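Putative uncharacterized protein (Burkholderia ambifaria, PDB 3W20) probably oxidises N-substituted L-amino acids as a 2-oxoglutarate-dependent dioxygenase of the double-stranded beta-helix fold, here with zinc in its metal site. Local coordinates at residues A[176-182]-A[236-242]. Coordinates in Å, arbitrary orientation, origin at the centre of the assembly. Residues are numbered along the deposited sequence.
Sequences RQLGGFL and QLTLFQS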
# COMPACT_ATOMS: atom_id res chain seq x y z
N ARG A 176 -21.26 2.87 14.89
CA ARG A 176 -22.26 2.38 14.00
C ARG A 176 -21.68 1.77 12.71
O ARG A 176 -22.33 1.81 11.66
CB ARG A 176 -23.34 3.44 13.66
CG ARG A 176 -23.95 4.10 14.91
CD ARG A 176 -24.54 3.05 15.90
NE ARG A 176 -24.42 3.62 17.26
CZ ARG A 176 -24.34 2.89 18.37
NH1 ARG A 176 -24.22 3.50 19.52
NH2 ARG A 176 -24.45 1.56 18.37
N GLN A 177 -20.41 1.30 12.75
CA GLN A 177 -19.84 0.69 11.51
C GLN A 177 -20.83 -0.40 11.05
O GLN A 177 -21.29 -1.21 11.89
CB GLN A 177 -18.51 0.05 11.85
CG GLN A 177 -17.88 -0.73 10.63
CD GLN A 177 -16.46 -1.20 10.92
OE1 GLN A 177 -15.66 -0.46 11.49
NE2 GLN A 177 -16.10 -2.37 10.36
N LEU A 178 -21.11 -0.45 9.73
CA LEU A 178 -22.08 -1.46 9.25
C LEU A 178 -21.38 -2.48 8.43
O LEU A 178 -20.47 -2.10 7.66
CB LEU A 178 -23.17 -0.81 8.40
CG LEU A 178 -23.82 0.35 9.15
CD1 LEU A 178 -24.86 0.94 8.20
CD2 LEU A 178 -24.45 -0.09 10.53
N GLY A 179 -21.83 -3.74 8.50
CA GLY A 179 -21.47 -4.72 7.46
C GLY A 179 -22.68 -4.80 6.51
O GLY A 179 -23.83 -4.61 6.96
N GLY A 180 -22.44 -5.05 5.22
CA GLY A 180 -23.55 -5.18 4.27
C GLY A 180 -23.15 -6.36 3.39
O GLY A 180 -22.04 -6.32 2.76
N PHE A 181 -23.98 -7.43 3.31
CA PHE A 181 -23.62 -8.47 2.32
C PHE A 181 -24.87 -8.99 1.65
O PHE A 181 -25.96 -9.10 2.30
CB PHE A 181 -22.83 -9.63 2.99
CG PHE A 181 -23.61 -10.39 4.08
CD1 PHE A 181 -24.35 -11.53 3.77
CD2 PHE A 181 -23.59 -9.95 5.43
CE1 PHE A 181 -25.06 -12.24 4.77
CE2 PHE A 181 -24.30 -10.63 6.42
CZ PHE A 181 -25.05 -11.79 6.12
N LEU A 182 -24.74 -9.17 0.34
CA LEU A 182 -25.84 -9.65 -0.50
C LEU A 182 -25.59 -11.16 -0.68
O LEU A 182 -24.48 -11.56 -1.02
CB LEU A 182 -25.76 -8.97 -1.86
CG LEU A 182 -26.74 -9.57 -2.91
CD1 LEU A 182 -28.22 -9.41 -2.54
CD2 LEU A 182 -26.45 -8.80 -4.21
N GLN A 236 -31.28 -11.50 -0.92
CA GLN A 236 -31.41 -10.62 0.29
C GLN A 236 -30.08 -9.91 0.65
O GLN A 236 -29.03 -10.52 0.62
CB GLN A 236 -32.04 -11.33 1.51
CG GLN A 236 -33.46 -11.86 1.27
CD GLN A 236 -34.06 -12.48 2.54
OE1 GLN A 236 -33.41 -13.24 3.25
NE2 GLN A 236 -35.28 -12.09 2.86
N LEU A 237 -30.20 -8.64 1.02
CA LEU A 237 -29.05 -7.85 1.50
C LEU A 237 -29.24 -7.76 3.01
O LEU A 237 -30.29 -7.34 3.47
CB LEU A 237 -29.18 -6.44 0.94
CG LEU A 237 -28.12 -5.43 1.44
CD1 LEU A 237 -26.67 -5.83 1.07
CD2 LEU A 237 -28.50 -4.07 0.82
N THR A 238 -28.19 -8.13 3.74
CA THR A 238 -28.23 -8.03 5.18
C THR A 238 -27.32 -6.85 5.61
O THR A 238 -26.14 -6.86 5.22
CB THR A 238 -27.70 -9.32 5.76
OG1 THR A 238 -28.62 -10.36 5.37
CG2 THR A 238 -27.77 -9.30 7.30
N LEU A 239 -27.86 -5.91 6.38
CA LEU A 239 -27.14 -4.73 6.84
C LEU A 239 -27.17 -4.80 8.37
O LEU A 239 -28.24 -5.12 8.96
CB LEU A 239 -27.83 -3.51 6.36
CG LEU A 239 -27.97 -3.36 4.83
CD1 LEU A 239 -28.95 -2.25 4.58
CD2 LEU A 239 -26.57 -2.96 4.39
N PHE A 240 -26.00 -4.73 9.02
CA PHE A 240 -26.02 -4.88 10.43
C PHE A 240 -24.91 -4.10 11.11
O PHE A 240 -23.92 -3.70 10.45
CB PHE A 240 -25.83 -6.37 10.88
CG PHE A 240 -24.53 -6.98 10.43
CD1 PHE A 240 -23.51 -7.26 11.36
CD2 PHE A 240 -24.34 -7.34 9.09
CE1 PHE A 240 -22.29 -7.83 10.91
CE2 PHE A 240 -23.13 -7.90 8.64
CZ PHE A 240 -22.12 -8.18 9.55
N GLN A 241 -25.08 -3.92 12.42
CA GLN A 241 -24.01 -3.20 13.17
C GLN A 241 -22.86 -4.16 13.42
O GLN A 241 -22.95 -5.13 14.25
CB GLN A 241 -24.54 -2.55 14.46
CG GLN A 241 -25.56 -1.50 14.16
CD GLN A 241 -25.78 -0.58 15.38
OE1 GLN A 241 -24.81 -0.18 16.03
NE2 GLN A 241 -27.01 -0.25 15.70
N SER A 242 -21.70 -3.93 12.76
CA SER A 242 -20.71 -4.99 12.73
C SER A 242 -19.85 -5.09 14.02
O SER A 242 -19.11 -6.05 14.20
CB SER A 242 -19.84 -4.89 11.47
OG SER A 242 -18.94 -3.77 11.57
O HOH W 1 -27.56 -11.25 2.75
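Strands 178-182 and 236-241 run antiparallel, their axes 4.6 Å apart at closest. Ahead of the first strand, Arg176 NH2 donates to Gln241 OE1 (2.9 Å), an oxygen also bound by Arg199, and Gln177 O accepts from Ser242 N (2.9 Å). Leu178 faces Gln241 as a non-hydrogen-bonded pair, its CA 3.1 Å from Phe240 O. Gly179 and Phe240 form a hydrogen-bonded pair, Gly179 N to Phe240 O 2.9 Å and Phe240 N to Gly179 O 3.0 Å. The Phe240 ring folds back over Gly179, whose CA makes an off-centre CH-pi contact; a beta-carbon there would clash with Phe240 CZ. Gly180 likewise leaves room for Leu239 CD2, 3.8 Å from its CA. Phe181 and Thr238 form the next hydrogen-bonded pair (Phe181 N to Thr238 O 2.9 Å, Thr238 N to Phe181 O 2.8 Å), the Phe181 ring lying over Thr238 CB; a water links Phe181 O, Gln236 O and Thr238 OG1. Leu182 pairs with Leu237, and pairing continues through a Gln236-Thr183 backbone hydrogen bond. Phe240 and Phe181 face the active site, Phe240 edge-to-face with zinc ligand His246, Phe181 against 2-oxoglutarate-binding Arg255. On the other face, Leu178 and Leu239 pack on Leu30 of helix 23-31. Strands 255-265 and 37-41 flank the pair, continuing the double-stranded beta-helix sheet.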